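Auracyanin-A (Chloroflexus aurantiacus, PDB 2AAN) carries a single copper ion and probably serves as a soluble electron acceptor for the membrane-bound alternative complex III. Local coordinates at residues I21-K26 / T35-S40; A74-S79 / Y86-K91. All coordinates share one frame; numbering follows the deposited sequence.

Contact 1. Residues I21-K26 / T35-S40; sequences IEIGSK and TELTVS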
ATOM      1  N   ILE A  21      -5.889  -5.111 -10.070  1.00 12.43           N
ATOM      2  CA  ILE A  21      -5.077  -3.975 -10.465  1.00 19.12           C
ATOM      3  C   ILE A  21      -3.618  -4.365 -10.233  1.00 17.86           C
ATOM      4  O   ILE A  21      -3.227  -4.755  -9.126  1.00 21.84           O
ATOM      5  CB  ILE A  21      -5.418  -2.726  -9.680  1.00 16.65           C
ATOM      6  CG1 ILE A  21      -6.822  -2.260 -10.025  1.00 25.91           C
ATOM      7  CG2 ILE A  21      -4.402  -1.629  -9.992  1.00 21.08           C
ATOM      8  CD1 ILE A  21      -7.322  -1.219  -9.077  1.00 27.42           C
ATOM      9  N   GLU A  22      -2.826  -4.286 -11.299  1.00 15.10           N
ATOM     10  CA  GLU A  22      -1.404  -4.605 -11.229  1.00 18.56           C
ATOM     11  C   GLU A  22      -0.666  -3.361 -10.786  1.00 21.91           C
ATOM     12  O   GLU A  22      -0.909  -2.287 -11.291  1.00 16.35           O
ATOM     13  CB  GLU A  22      -0.855  -4.995 -12.590  1.00 23.44           C
ATOM     14  CG  GLU A  22      -1.718  -5.895 -13.405  1.00 31.36           C
ATOM     15  CD  GLU A  22      -1.568  -7.323 -13.038  1.00 38.60           C
ATOM     16  OE1 GLU A  22      -2.298  -8.134 -13.643  1.00 49.63           O
ATOM     17  OE2 GLU A  22      -0.730  -7.652 -12.170  1.00 41.10           O
ATOM     18  N   ILE A  23       0.243  -3.504  -9.842  1.00 16.24           N
ATOM     19  CA  ILE A  23       1.096  -2.378  -9.480  1.00 10.68           C
ATOM     20  C   ILE A  23       2.398  -2.935  -9.017  1.00 16.15           C
ATOM     21  O   ILE A  23       2.461  -4.080  -8.584  1.00 16.09           O
ATOM     22  CB  ILE A  23       0.432  -1.460  -8.410  1.00 13.25           C
ATOM     23  CG1 ILE A  23       1.261  -0.210  -8.150  1.00 13.66           C
ATOM     24  CG2 ILE A  23       0.124  -2.242  -7.126  1.00 17.56           C
ATOM     25  CD1 ILE A  23       0.537   0.828  -7.338  1.00 15.42           C
ATOM     26  N   GLY A  24       3.456  -2.141  -9.122  1.00 17.67           N
ATOM     27  CA  GLY A  24       4.742  -2.635  -8.683  1.00 19.05           C
ATOM     28  C   GLY A  24       5.591  -1.512  -8.163  1.00 18.70           C
ATOM     29  O   GLY A  24       5.158  -0.383  -8.090  1.00 16.86           O
ATOM     30  N   SER A  25       6.803  -1.849  -7.773  1.00 14.10           N
ATOM     31  CA  SER A  25       7.797  -0.840  -7.489  1.00  9.79           C
ATOM     32  C   SER A  25       8.304  -0.317  -8.847  1.00 12.61           C
ATOM     33  O   SER A  25       8.334  -1.024  -9.844  1.00 16.08           O
ATOM     34  CB  SER A  25       8.916  -1.399  -6.654  1.00 13.07           C
ATOM     35  OG  SER A  25       9.739  -2.280  -7.393  1.00 15.36           O
ATOM     36  N   LYS A  26       8.736   0.924  -8.862  1.00 14.79           N
ATOM     37  CA  LYS A  26       9.352   1.491 -10.058  1.00 13.09           C
ATOM     38  C   LYS A  26      10.798   1.020 -10.021  1.00 18.58           C
ATOM     39  O   LYS A  26      11.689   1.720  -9.569  1.00 16.63           O
ATOM     40  CB  LYS A  26       9.224   2.992 -10.035  1.00 14.74           C
ATOM     41  CG  LYS A  26       9.679   3.643 -11.337  1.00 23.97           C
ATOM     42  CD  LYS A  26       9.922   5.116 -11.175  1.00 24.85           C
ATOM     43  CE  LYS A  26      10.725   5.673 -12.349  1.00 23.16           C
ATOM     44  NZ  LYS A  26       9.927   5.538 -13.585  1.00 30.21           N
ATOM     45  N   THR A  35       1.055   5.937  -9.716  1.00 11.76           N
ATOM     46  CA  THR A  35       0.807   6.896  -8.643  1.00 11.23           C
ATOM     47  C   THR A  35      -0.661   7.220  -8.542  1.00 18.90           C
ATOM     48  O   THR A  35      -1.074   7.942  -7.632  1.00 14.08           O
ATOM     49  CB  THR A  35       1.573   8.233  -8.785  1.00 18.73           C
ATOM     50  OG1 THR A  35       1.298   8.844 -10.053  1.00 13.79           O
ATOM     51  CG2 THR A  35       3.038   8.022  -8.568  1.00 20.96           C
ATOM     52  N   GLU A  36      -1.444   6.639  -9.426  1.00 14.05           N
ATOM     53  CA  GLU A  36      -2.837   6.632  -9.177  1.00 17.35           C
ATOM     54  C   GLU A  36      -3.661   5.517  -9.781  1.00 20.61           C
ATOM     55  O   GLU A  36      -3.394   5.045 -10.872  1.00 20.86           O
ATOM     56  CB  GLU A  36      -3.417   7.990  -9.447  1.00 27.66           C
ATOM     57  CG  GLU A  36      -3.853   8.152 -10.843  1.00 27.88           C
ATOM     58  CD  GLU A  36      -5.238   8.719 -10.928  1.00 42.65           C
ATOM     59  OE1 GLU A  36      -5.551   9.614 -10.132  1.00 49.72           O
ATOM     60  OE2 GLU A  36      -5.987   8.278 -11.819  1.00 40.81           O
ATOM     61  N   LEU A  37      -4.642   5.109  -8.998  1.00 14.34           N
ATOM     62  CA  LEU A  37      -5.559   4.011  -9.318  1.00 16.48           C
ATOM     63  C   LEU A  37      -6.971   4.502  -9.143  1.00 19.36           C
ATOM     64  O   LEU A  37      -7.225   5.307  -8.268  1.00 22.69           O
ATOM     65  CB  LEU A  37      -5.316   2.843  -8.372  1.00 20.38           C
ATOM     66  CG  LEU A  37      -3.885   2.327  -8.272  1.00 16.53           C
ATOM     67  CD1 LEU A  37      -3.774   1.235  -7.203  1.00 25.04           C
ATOM     68  CD2 LEU A  37      -3.360   1.827  -9.627  1.00 15.75           C
ATOM     69  N   THR A  38      -7.873   4.066 -10.020  1.00 21.79           N
ATOM     70  CA  THR A  38      -9.263   4.447  -9.941  1.00 26.83           C
ATOM     71  C   THR A  38     -10.093   3.189  -9.926  1.00 26.06           C
ATOM     72  O   THR A  38      -9.882   2.299 -10.741  1.00 24.71           O
ATOM     73  CB  THR A  38      -9.698   5.295 -11.132  1.00 28.52           C
ATOM     74  OG1 THR A  38      -8.884   6.458 -11.201  1.00 33.48           O
ATOM     75  CG2 THR A  38     -11.146   5.737 -10.958  1.00 36.41           C
ATOM     76  N   VAL A  39     -10.998   3.115  -8.954  1.00 19.66           N
ATOM     77  CA  VAL A  39     -11.921   2.001  -8.830  1.00 22.94           C
ATOM     78  C   VAL A  39     -13.288   2.596  -8.510  1.00 22.91           C
ATOM     79  O   VAL A  39     -13.398   3.814  -8.306  1.00 16.15           O
ATOM     80  CB  VAL A  39     -11.480   0.986  -7.743  1.00 22.71           C
ATOM     81  CG1 VAL A  39     -10.136   0.334  -8.140  1.00 17.56           C
ATOM     82  CG2 VAL A  39     -11.372   1.634  -6.361  1.00 23.03           C
ATOM     83  N   SER A  40     -14.304   1.738  -8.446  1.00 20.56           N
ATOM     84  CA  SER A  40     -15.670   2.136  -8.035  1.00 24.38           C
ATOM     85  C   SER A  40     -15.900   1.742  -6.595  1.00 21.44           C
ATOM     86  O   SER A  40     -15.392   0.727  -6.151  1.00 20.42           O
ATOM     87  CB  SER A  40     -16.727   1.439  -8.900  1.00 20.48           C
ATOM     88  OG  SER A  40     -16.347   1.465 -10.264  1.00 28.77           O
TER
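Ile21 and Leu37 sit where strands 21-24 and 36-39 face each other, the short axes running antiparallel at 166° and coming no nearer than 9.5 Å. Even the closest CA atoms, those of Ile21 and Leu37, are 8.1 Å apart. That separation is too wide for backbone pairing, so the strands meet through side chains alone, and the four residues that touch are all aliphatic. Ile21 uses both of its branches. Ile21 CG2, placed anti to the backbone N by a chi1 of -67°, lies 3.6 Å from Leu37 CD2 and 4.0 Å from Leu37 CD1, a single methyl set against both prongs of the leucine. The same torsion sends CG1 beside the backbone N, and the extended chain beyond it carries Ile21 CD1 to Val39 CG1 at 3.3 Å, tighter than the usual van der Waals distance between carbons. Methyl packing of this kind between two sheets is that of the cupredoxin sandwich: strand 19-24 is an edge of the sheet with 44-50 and 106-112, while strand 36-39 is an edge of the five-stranded sheet and lies parallel to 133-138. Each strand finds its backbone partners in its own sheet, Ile21 and Ile23 pairing with residues of strand 44-50, among them Arg48. Val45 of strand 44-50 is touched by both Ile21 and Val39. Further along, Ile23 CD1 approaches Leu37 CD1 at 4.3 Å, looser than the Ile21 contacts, and Tyr121 of strand 117-122 packs on both residues. The side chain of Ile23 lies about 8 Å from that of the copper ligand Met132 and about 11 Å from the copper ion.

Contact 2. Residues A74-S79 / Y86-K91; sequences ANAGLS and YLPADK. With SO4 (sulfate ion), chain C.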
ATOM      1  N   ALA A  74       3.401   4.908   9.069  1.00 17.21           N
ATOM      2  CA  ALA A  74       4.807   4.571   8.740  1.00 16.08           C
ATOM      3  C   ALA A  74       5.733   4.717   9.950  1.00 17.69           C
ATOM      4  O   ALA A  74       6.589   3.860  10.209  1.00 14.61           O
ATOM      5  CB  ALA A  74       5.307   5.409   7.579  1.00 19.53           C
ATOM      6  N   ASN A  75       5.571   5.782  10.721  1.00 17.18           N
ATOM      7  CA  ASN A  75       6.471   5.965  11.860  1.00 21.15           C
ATOM      8  C   ASN A  75       6.328   4.839  12.895  1.00 15.04           C
ATOM      9  O   ASN A  75       7.334   4.373  13.458  1.00 20.17           O
ATOM     10  CB  ASN A  75       6.259   7.316  12.520  1.00 23.48           C
ATOM     11  CG  ASN A  75       7.179   7.522  13.673  1.00 31.65           C
ATOM     12  OD1 ASN A  75       8.370   7.789  13.501  1.00 30.57           O
ATOM     13  ND2 ASN A  75       6.645   7.384  14.872  1.00 24.96           N
ATOM     14  N   ALA A  76       5.086   4.401  13.131  1.00 21.65           N
ATOM     15  CA  ALA A  76       4.803   3.282  14.023  1.00 18.61           C
ATOM     16  C   ALA A  76       5.479   2.021  13.506  1.00 16.57           C
ATOM     17  O   ALA A  76       6.014   1.223  14.277  1.00 14.16           O
ATOM     18  CB  ALA A  76       3.288   3.060  14.142  1.00 21.79           C
ATOM     19  N   GLY A  77       5.514   1.864  12.189  1.00 16.24           N
ATOM     20  CA  GLY A  77       6.110   0.698  11.585  1.00 18.93           C
ATOM     21  C   GLY A  77       7.596   0.563  11.867  1.00 19.95           C
ATOM     22  O   GLY A  77       8.138  -0.529  11.845  1.00 20.52           O
ATOM     23  N   LEU A  78       8.274   1.672  12.115  1.00 11.37           N
ATOM     24  CA  LEU A  78       9.728   1.610  12.405  1.00 11.60           C
ATOM     25  C   LEU A  78      10.065   0.743  13.597  1.00 20.30           C
ATOM     26  O   LEU A  78      11.154   0.144  13.665  1.00 18.11           O
ATOM     27  CB  LEU A  78      10.300   3.007  12.651  1.00 11.01           C
ATOM     28  CG  LEU A  78      10.376   3.959  11.477  1.00 14.96           C
ATOM     29  CD1 LEU A  78      10.893   5.280  11.979  1.00 14.23           C
ATOM     30  CD2 LEU A  78      11.267   3.427  10.348  1.00 13.66           C
ATOM     31  N   SER A  79       9.166   0.709  14.566  1.00 13.26           N
ATOM     32  CA  SER A  79       9.451  -0.029  15.768  1.00 17.89           C
ATOM     33  C   SER A  79       8.566  -1.266  15.819  1.00 17.69           C
ATOM     34  O   SER A  79       8.774  -2.158  16.642  1.00 19.50           O
ATOM     35  CB  SER A  79       9.294   0.881  16.986  1.00 19.85           C
ATOM     36  OG  SER A  79       7.960   1.317  17.089  1.00 23.39           O
ATOM     37  N   TYR A  86       5.744  -4.036   9.399  1.00 12.43           N
ATOM     38  CA  TYR A  86       6.060  -2.633   9.681  1.00 13.36           C
ATOM     39  C   TYR A  86       4.774  -1.840   9.808  1.00 16.89           C
ATOM     40  O   TYR A  86       4.645  -0.755   9.243  1.00 10.70           O
ATOM     41  CB  TYR A  86       6.956  -2.033   8.598  1.00 11.62           C
ATOM     42  CG  TYR A  86       8.299  -2.732   8.479  1.00 14.85           C
ATOM     43  CD1 TYR A  86       8.541  -3.625   7.460  1.00 15.92           C
ATOM     44  CD2 TYR A  86       9.318  -2.504   9.401  1.00 17.12           C
ATOM     45  CE1 TYR A  86       9.777  -4.261   7.339  1.00 12.90           C
ATOM     46  CE2 TYR A  86      10.568  -3.142   9.291  1.00 12.72           C
ATOM     47  CZ  TYR A  86      10.771  -4.029   8.245  1.00 12.12           C
ATOM     48  OH  TYR A  86      11.985  -4.675   8.124  1.00 13.46           O
ATOM     49  N   LEU A  87       3.825  -2.380  10.563  1.00 16.53           N
ATOM     50  CA  LEU A  87       2.541  -1.702  10.768  1.00 14.30           C
ATOM     51  C   LEU A  87       2.091  -1.806  12.206  1.00 15.74           C
ATOM     52  O   LEU A  87       2.470  -2.733  12.913  1.00 13.80           O
ATOM     53  CB  LEU A  87       1.469  -2.354   9.902  1.00 17.10           C
ATOM     54  CG  LEU A  87       1.419  -1.967   8.437  1.00 16.46           C
ATOM     55  CD1 LEU A  87       0.343  -2.833   7.809  1.00 19.95           C
ATOM     56  CD2 LEU A  87       1.109  -0.502   8.254  1.00 23.42           C
ATOM     57  N   PRO A  88       1.279  -0.840  12.644  1.00 14.63           N
ATOM     58  CA  PRO A  88       0.642  -0.960  13.959  1.00 16.21           C
ATOM     59  C   PRO A  88      -0.464  -2.007  13.978  1.00 16.55           C
ATOM     60  O   PRO A  88      -1.155  -2.233  12.964  1.00 15.97           O
ATOM     61  CB  PRO A  88       0.043   0.422  14.185  1.00 14.52           C
ATOM     62  CG  PRO A  88      -0.210   0.929  12.847  1.00 16.53           C
ATOM     63  CD  PRO A  88       0.878   0.386  11.946  1.00 17.96           C
ATOM     64  N   ALA A  89      -0.629  -2.619  15.148  1.00 15.31           N
ATOM     65  CA  ALA A  89      -1.687  -3.607  15.392  1.00 13.13           C
ATOM     66  C   ALA A  89      -3.081  -2.931  15.409  1.00 15.48           C
ATOM     67  O   ALA A  89      -4.088  -3.564  15.147  1.00 13.89           O
ATOM     68  CB  ALA A  89      -1.427  -4.323  16.694  1.00 14.63           C
ATOM     69  N   ASP A  90      -3.106  -1.631  15.679  1.00 11.69           N
ATOM     70  CA  ASP A  90      -4.310  -0.821  15.531  1.00 11.43           C
ATOM     71  C   ASP A  90      -4.578  -0.575  14.040  1.00 19.05           C
ATOM     72  O   ASP A  90      -3.779   0.067  13.301  1.00 14.83           O
ATOM     73  CB  ASP A  90      -4.150   0.483  16.304  1.00 15.69           C
ATOM     74  CG  ASP A  90      -5.389   1.385  16.254  1.00 19.99           C
ATOM     75  OD1 ASP A  90      -6.366   1.095  15.523  1.00 20.14           O
ATOM     76  OD2 ASP A  90      -5.353   2.419  16.959  1.00 17.61           O
ATOM     77  N   LYS A  91      -5.706  -1.116  13.596  1.00 12.83           N
ATOM     78  CA  LYS A  91      -6.113  -1.044  12.167  1.00 13.67           C
ATOM     79  C   LYS A  91      -7.246  -0.044  11.925  1.00 14.73           C
ATOM     80  O   LYS A  91      -7.901  -0.075  10.878  1.00 14.38           O
ATOM     81  CB  LYS A  91      -6.543  -2.448  11.647  1.00 12.32           C
ATOM     82  CG  LYS A  91      -5.535  -3.578  11.890  1.00 13.59           C
ATOM     83  CD  LYS A  91      -4.164  -3.325  11.238  1.00 15.38           C
ATOM     84  CE  LYS A  91      -3.182  -4.444  11.554  1.00 17.19           C
ATOM     85  NZ  LYS A  91      -1.765  -4.187  11.129  1.00 16.59           N
TER
HETATM   86  S   SO4 C 143       1.349  -2.478  18.650  0.50 24.93           S
HETATM   87  O1  SO4 C 143       2.576  -2.397  19.423  0.50 31.01           O
HETATM   88  O2  SO4 C 143       1.453  -3.557  17.677  0.50 36.43           O
HETATM   89  O3  SO4 C 143       0.278  -2.786  19.576  0.50 10.58           O
HETATM   90  O4  SO4 C 143       1.166  -1.283  17.848  0.50 20.36           O
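Gly77 and Tyr86 meet with their CA atoms 3.8 Å apart, where the loop that follows helix 67-80 in this cupredoxin folds back along the helix. Gly77 CA approaches Tyr86 O at 3.1 Å, a CA-H...O contact with an angle of 127° at the hydrogen, which shows that helix backbone and loop carbonyl meet directly. In return, Gly77 O lies in the plane of the Tyr86 ring at its edge, 3.4 Å from Tyr86 CD2. One residue earlier on the helix, and two later in the loop, Ala76 CB touches Pro88 CB at 4.2 Å, an apolar contact. Around this first shell, Tyr86 O also accepts a hydrogen bond from Thr124 OG1, and Tyr86 OH is bonded to Gln57 NE2, so both ends of the residue are held. The tyrosine side chain lies about 8 Å from the copper ion. Beyond Pro88 in the loop, a sulfate, probably from the crystallisation liquor, takes a weak hydrogen bond from Ala89 N. Lys91 forms a salt bridge with Glu97 and reaches back along the loop, Lys91 NZ donating to Pro88 O at 2.7 Å from a position tilted 33° from the carbonyl plane.

In the fold
Contact 1 and contact 2 lie on opposite sides of the chain's centre, their own centres 23 Å apart and their nearest atoms about 14 Å apart, so neither touches the other. Both are largely buried but join different elements: 21-26 with 35-40 brings the two sheets of the sandwich together, whereas 74-79 with 86-91 fastens a loop to the helix it has just left. Their chemistry differs accordingly. Branched aliphatic side chains do the work between the sheets; at the helix, backbone carbonyls and a glycine CA replace most of them, and the loop runs on to charged, exposed residues. Toward the copper site, Ser25 of 21-26 touches the ligand His58, and Tyr86 nears the ion.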